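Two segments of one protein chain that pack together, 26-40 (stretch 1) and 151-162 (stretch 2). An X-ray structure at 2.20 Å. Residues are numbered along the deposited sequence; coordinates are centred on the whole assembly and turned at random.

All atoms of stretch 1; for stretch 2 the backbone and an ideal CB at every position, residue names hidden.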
# COMPACT_ATOMS: atom_id res chain seq x y z
N LEU A 26 12.86 -24.03 1.73
CA LEU A 26 13.16 -23.29 2.96
C LEU A 26 14.49 -23.88 3.47
O LEU A 26 14.64 -25.12 3.49
CB LEU A 26 12.04 -23.48 4.00
CG LEU A 26 11.26 -22.25 4.53
CD1 LEU A 26 11.36 -21.01 3.62
CD2 LEU A 26 9.81 -22.61 4.77
N PRO A 27 15.50 -23.04 3.83
CA PRO A 27 16.78 -23.61 4.31
C PRO A 27 16.58 -24.39 5.62
O PRO A 27 15.51 -24.23 6.25
CB PRO A 27 17.69 -22.38 4.50
CG PRO A 27 16.99 -21.26 3.84
CD PRO A 27 15.53 -21.57 3.85
N PRO A 28 17.55 -25.25 6.06
CA PRO A 28 17.37 -25.93 7.36
C PRO A 28 17.39 -24.85 8.46
O PRO A 28 18.06 -23.82 8.31
CB PRO A 28 18.59 -26.87 7.46
CG PRO A 28 19.21 -26.89 6.09
CD PRO A 28 18.86 -25.57 5.47
N ALA A 29 16.63 -25.07 9.56
CA ALA A 29 16.55 -24.09 10.65
C ALA A 29 17.93 -23.69 11.26
O ALA A 29 18.07 -22.54 11.71
CB ALA A 29 15.59 -24.58 11.74
N ASP A 30 18.93 -24.59 11.22
CA ASP A 30 20.28 -24.36 11.75
C ASP A 30 21.26 -23.64 10.81
O ASP A 30 22.31 -23.25 11.26
CB ASP A 30 20.91 -25.68 12.26
CG ASP A 30 21.11 -26.82 11.27
OD1 ASP A 30 20.84 -26.62 10.06
OD2 ASP A 30 21.60 -27.87 11.68
N SER A 31 20.88 -23.40 9.53
CA SER A 31 21.72 -22.73 8.52
C SER A 31 21.69 -21.20 8.63
O SER A 31 20.61 -20.59 8.76
CB SER A 31 21.29 -23.14 7.11
OG SER A 31 22.21 -22.73 6.12
N ARG A 32 22.89 -20.59 8.52
CA ARG A 32 23.05 -19.13 8.51
C ARG A 32 22.69 -18.56 7.11
O ARG A 32 22.21 -17.41 6.98
CB ARG A 32 24.50 -18.78 8.85
CG ARG A 32 24.81 -17.29 8.79
CD ARG A 32 26.26 -17.01 9.10
NE ARG A 32 26.57 -17.43 10.46
CZ ARG A 32 27.79 -17.51 10.96
NH1 ARG A 32 27.98 -17.91 12.22
NH2 ARG A 32 28.85 -17.22 10.21
N TYR A 33 22.95 -19.39 6.07
CA TYR A 33 22.78 -19.02 4.66
C TYR A 33 21.58 -19.69 4.01
O TYR A 33 21.30 -20.87 4.27
CB TYR A 33 24.06 -19.38 3.87
CG TYR A 33 25.34 -19.20 4.66
CD1 TYR A 33 25.91 -17.94 4.83
CD2 TYR A 33 25.98 -20.29 5.24
CE1 TYR A 33 27.08 -17.77 5.56
CE2 TYR A 33 27.17 -20.14 5.95
CZ TYR A 33 27.71 -18.87 6.11
OH TYR A 33 28.88 -18.72 6.82
N TRP A 34 20.86 -18.93 3.16
CA TRP A 34 19.73 -19.40 2.37
C TRP A 34 20.32 -20.28 1.27
O TRP A 34 19.86 -21.41 1.09
CB TRP A 34 18.93 -18.21 1.80
CG TRP A 34 17.76 -18.61 0.94
CD1 TRP A 34 17.79 -18.97 -0.37
CD2 TRP A 34 16.37 -18.58 1.32
NE1 TRP A 34 16.51 -19.22 -0.83
CE2 TRP A 34 15.62 -18.98 0.19
CE3 TRP A 34 15.69 -18.22 2.49
CZ2 TRP A 34 14.22 -19.05 0.20
CZ3 TRP A 34 14.30 -18.32 2.51
CH2 TRP A 34 13.59 -18.74 1.38
N PHE A 35 21.37 -19.78 0.58
CA PHE A 35 22.08 -20.54 -0.44
C PHE A 35 23.56 -20.66 -0.05
O PHE A 35 24.35 -19.79 -0.41
CB PHE A 35 21.89 -19.96 -1.85
CG PHE A 35 20.52 -20.15 -2.46
CD1 PHE A 35 19.84 -21.35 -2.32
CD2 PHE A 35 19.94 -19.14 -3.22
CE1 PHE A 35 18.60 -21.55 -2.94
CE2 PHE A 35 18.69 -19.33 -3.83
CZ PHE A 35 18.03 -20.53 -3.68
N PRO A 36 23.94 -21.72 0.73
CA PRO A 36 25.35 -21.84 1.15
C PRO A 36 26.39 -21.70 0.04
O PRO A 36 27.35 -20.96 0.23
CB PRO A 36 25.40 -23.23 1.81
CG PRO A 36 23.99 -23.47 2.29
CD PRO A 36 23.11 -22.82 1.27
N ARG A 37 26.19 -22.38 -1.13
CA ARG A 37 27.15 -22.32 -2.24
C ARG A 37 27.30 -20.95 -2.82
O ARG A 37 28.38 -20.38 -2.70
CB ARG A 37 26.86 -23.36 -3.34
CG ARG A 37 27.89 -23.39 -4.49
CD ARG A 37 29.28 -23.82 -4.03
NE ARG A 37 30.27 -23.81 -5.11
CZ ARG A 37 31.59 -23.77 -4.92
NH1 ARG A 37 32.42 -23.78 -5.96
NH2 ARG A 37 32.09 -23.69 -3.69
N ARG A 38 26.21 -20.38 -3.40
CA ARG A 38 26.21 -19.04 -4.02
C ARG A 38 26.79 -17.94 -3.11
O ARG A 38 27.56 -17.10 -3.58
CB ARG A 38 24.80 -18.67 -4.50
CG ARG A 38 24.35 -19.44 -5.74
CD ARG A 38 22.86 -19.26 -6.06
NE ARG A 38 22.57 -17.90 -6.54
CZ ARG A 38 21.51 -17.57 -7.28
NH1 ARG A 38 20.64 -18.49 -7.67
NH2 ARG A 38 21.32 -16.30 -7.62
N GLU A 39 26.48 -18.02 -1.81
CA GLU A 39 26.85 -17.05 -0.78
C GLU A 39 28.28 -17.18 -0.21
O GLU A 39 28.86 -16.16 0.16
CB GLU A 39 25.82 -17.09 0.37
CG GLU A 39 24.40 -16.73 -0.04
CD GLU A 39 23.35 -16.74 1.05
OE1 GLU A 39 22.14 -16.85 0.74
OE2 GLU A 39 23.73 -16.62 2.23
N THR A 40 28.80 -18.42 -0.08
CA THR A 40 30.10 -18.65 0.53
C THR A 40 31.15 -19.26 -0.42
O THR A 40 32.25 -19.50 0.06
CB THR A 40 29.98 -19.50 1.83
OG1 THR A 40 29.72 -20.87 1.52
CG2 THR A 40 28.93 -18.97 2.79
N UNK A 151 14.84 -11.52 -2.19
CA UNK A 151 14.63 -10.79 -0.94
C UNK A 151 14.46 -11.68 0.27
O UNK A 151 14.97 -11.32 1.31
CB UNK A 151 13.40 -9.89 -1.07
N UNK A 152 13.74 -12.84 0.15
CA UNK A 152 13.58 -13.82 1.25
C UNK A 152 14.96 -14.33 1.68
O UNK A 152 15.21 -14.48 2.88
CB UNK A 152 12.69 -14.99 0.82
N UNK A 153 15.84 -14.58 0.70
CA UNK A 153 17.20 -15.05 0.88
C UNK A 153 18.06 -14.10 1.75
O UNK A 153 18.67 -14.52 2.73
CB UNK A 153 17.85 -15.23 -0.49
N UNK A 154 18.06 -12.81 1.37
CA UNK A 154 18.79 -11.74 2.03
C UNK A 154 18.17 -11.42 3.41
O UNK A 154 18.90 -11.10 4.34
CB UNK A 154 18.80 -10.49 1.14
N UNK A 155 16.83 -11.50 3.55
CA UNK A 155 16.15 -11.26 4.84
C UNK A 155 16.51 -12.39 5.84
O UNK A 155 16.65 -12.14 7.03
CB UNK A 155 14.63 -11.18 4.64
N UNK A 156 16.68 -13.62 5.33
CA UNK A 156 17.12 -14.78 6.10
C UNK A 156 18.55 -14.46 6.61
O UNK A 156 18.86 -14.73 7.77
CB UNK A 156 17.09 -16.06 5.26
N UNK A 157 19.35 -13.82 5.76
CA UNK A 157 20.71 -13.37 6.10
C UNK A 157 20.77 -12.38 7.25
O UNK A 157 21.81 -12.26 7.92
CB UNK A 157 21.36 -12.73 4.87
N UNK A 158 19.65 -11.66 7.49
CA UNK A 158 19.50 -10.70 8.58
C UNK A 158 18.96 -11.39 9.85
O UNK A 158 18.72 -10.72 10.87
CB UNK A 158 18.57 -9.56 8.16
N UNK A 159 18.80 -12.71 9.78
CA UNK A 159 18.27 -13.50 10.89
C UNK A 159 16.76 -13.52 10.99
O UNK A 159 16.23 -13.98 12.01
CB UNK A 159 18.84 -12.97 12.21
N UNK A 160 16.04 -13.00 9.95
CA UNK A 160 14.58 -13.01 9.88
C UNK A 160 14.15 -14.42 9.46
O UNK A 160 14.78 -15.04 8.60
CB UNK A 160 14.06 -11.95 8.91
N UNK A 161 13.13 -14.97 10.12
CA UNK A 161 12.73 -16.36 9.91
C UNK A 161 11.28 -16.62 9.58
O UNK A 161 10.44 -15.80 9.95
CB UNK A 161 13.07 -17.16 11.17
N UNK A 162 10.93 -17.81 9.01
CA UNK A 162 9.51 -18.14 8.82
C UNK A 162 8.74 -18.01 10.14
O UNK A 162 9.26 -18.37 11.21
CB UNK A 162 9.36 -19.56 8.26

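Stretch 2 opens as a helix that turns one side, positions 152, 153 and 156, to stretch 1. At position 151 the ideal CB has no atom of stretch 1 within 5.5 Å, so this contact sets no preference; the residue is His151, which hydrogen-bonds elsewhere in the structure.

Position 152 points toward stretch 1, and its ideal CB already lies 3.9 Å from Trp34 CH2. A small apolar side chain would suit such a short gap, though a longer one that turned aside cannot be excluded. The residue is Ala152, whose CB makes that apolar contact with the indole of Trp34.

At position 153 the CA-to-CB bond runs sideways, with the ideal CB 3.7 Å from Trp34 CG and 4.7 Å from Glu39 OE1. The acid is held in place by Phe35 N, which donates to Glu39 OE1 at 3.0 Å. A long side chain, apolar near its root and positively charged or hydrogen-bond donating further out, fits best; lysine, arginine or glutamine would each answer part of this. The residue is Arg153, extended with chi1 to chi3 all t. Its CB sits over the face of the Trp34 five-membered ring, 3.8 Å from the centroid, in a CH-pi contact, and its CD reaches 3.6 Å from Phe35 CD2. Arg153 NE then donates to Glu39 OE1 at 3.0 Å, a hydrogen bond within a salt bridge. The extended chain also brings Arg153 NH1 to 3.4 Å from Arg38 NE, a meeting of two donors and like charges. Beside this, water 1 lies 2.8 Å from the backbone O of 153 and accepts from Trp34 N at 3.1 Å, so it links the two backbones.

Positions 154 and 155 have no neighbour from stretch 1 near their ideal CB atoms, and are Ile154 and Met155.

Position 156 points toward stretch 1, its ideal CB 3.8 Å from Trp34 CE3 and 5.4 Å from Pro27 CG. Beyond lie the ring of Pro27 and the carbonyls of Pro28, Ser31 and Arg32, a setting for a large, flat side chain, preferably with a donor on its rim. Tyrosine, histidine or tryptophan could be considered. The residue is Trp156: Pro27 CG lies 3.7 Å from the centroid of its six-membered ring, almost on the ring normal, while Trp156 NE1 donates to Ser31 O at 3.1 Å. Thus one face meets proline and the edge meets carbonyls.

At 157 an ideal CB would be crowded by the O of 154, at 3.0 Å, favouring the deposited Gly157. Position 158 points away and holds Met158. Position 159 has a positive phi of 82° in a Schellman motif, which suits glycine, and is Gly159. Position 160, out of reach, is Ile160.

Position 161 points sideways, so only a long side chain could return to stretch 1. Arg161 brings NH2 to 3.7 Å from Ser31 O, while its NH1 donates to Trp156 O at 2.8 Å. Position 162 points toward Leu26, inviting a compact apolar group; Pro162 CG packs 4.1 Å from Leu26 CG.

Stretch 2 (151-162) HARIMWGMGIRP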
# COMPACT_ATOMS: atom_id res chain seq x y z
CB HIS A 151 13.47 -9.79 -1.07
CG HIS A 151 13.88 -8.58 -1.85
ND1 HIS A 151 13.03 -7.54 -2.03
CD2 HIS A 151 15.06 -8.29 -2.45
CE1 HIS A 151 13.70 -6.64 -2.72
NE2 HIS A 151 14.92 -7.04 -2.99
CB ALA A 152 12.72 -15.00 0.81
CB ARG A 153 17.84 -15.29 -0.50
CG ARG A 153 19.35 -15.40 -0.49
CD ARG A 153 19.83 -15.85 -1.83
NE ARG A 153 21.28 -15.80 -1.93
CZ ARG A 153 21.95 -15.77 -3.08
NH1 ARG A 153 21.30 -15.81 -4.23
NH2 ARG A 153 23.27 -15.72 -3.08
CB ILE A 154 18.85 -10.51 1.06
CG1 ILE A 154 19.65 -10.86 -0.21
CG2 ILE A 154 19.43 -9.29 1.75
CD1 ILE A 154 19.30 -10.02 -1.42
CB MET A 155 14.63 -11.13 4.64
CG MET A 155 14.19 -9.75 4.17
SD MET A 155 12.45 -9.69 3.64
CE MET A 155 11.64 -10.12 5.16
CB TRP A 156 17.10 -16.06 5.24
CG TRP A 156 17.62 -17.27 5.95
CD1 TRP A 156 18.92 -17.56 6.23
CD2 TRP A 156 16.85 -18.35 6.48
NE1 TRP A 156 19.01 -18.72 6.95
CE2 TRP A 156 17.76 -19.24 7.11
CE3 TRP A 156 15.48 -18.66 6.50
CZ2 TRP A 156 17.34 -20.43 7.71
CZ3 TRP A 156 15.07 -19.83 7.11
CH2 TRP A 156 15.99 -20.69 7.72
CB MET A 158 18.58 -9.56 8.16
CG MET A 158 19.01 -8.84 6.90
SD MET A 158 17.83 -7.53 6.46
CE MET A 158 18.80 -6.61 5.19
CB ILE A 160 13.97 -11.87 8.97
CG1 ILE A 160 14.66 -10.50 9.20
CG2 ILE A 160 12.45 -11.75 9.18
CD1 ILE A 160 14.33 -9.41 8.14
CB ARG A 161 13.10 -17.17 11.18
CG ARG A 161 14.61 -17.29 11.46
CD ARG A 161 15.32 -18.17 10.44
NE ARG A 161 16.76 -18.29 10.72
CZ ARG A 161 17.70 -17.52 10.19
NH1 ARG A 161 17.37 -16.53 9.36
NH2 ARG A 161 18.97 -17.72 10.49
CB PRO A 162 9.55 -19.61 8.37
CG PRO A 162 10.86 -19.76 7.71
CD PRO A 162 11.80 -18.90 8.52
O HOH W 1 21.01 -15.89 3.55
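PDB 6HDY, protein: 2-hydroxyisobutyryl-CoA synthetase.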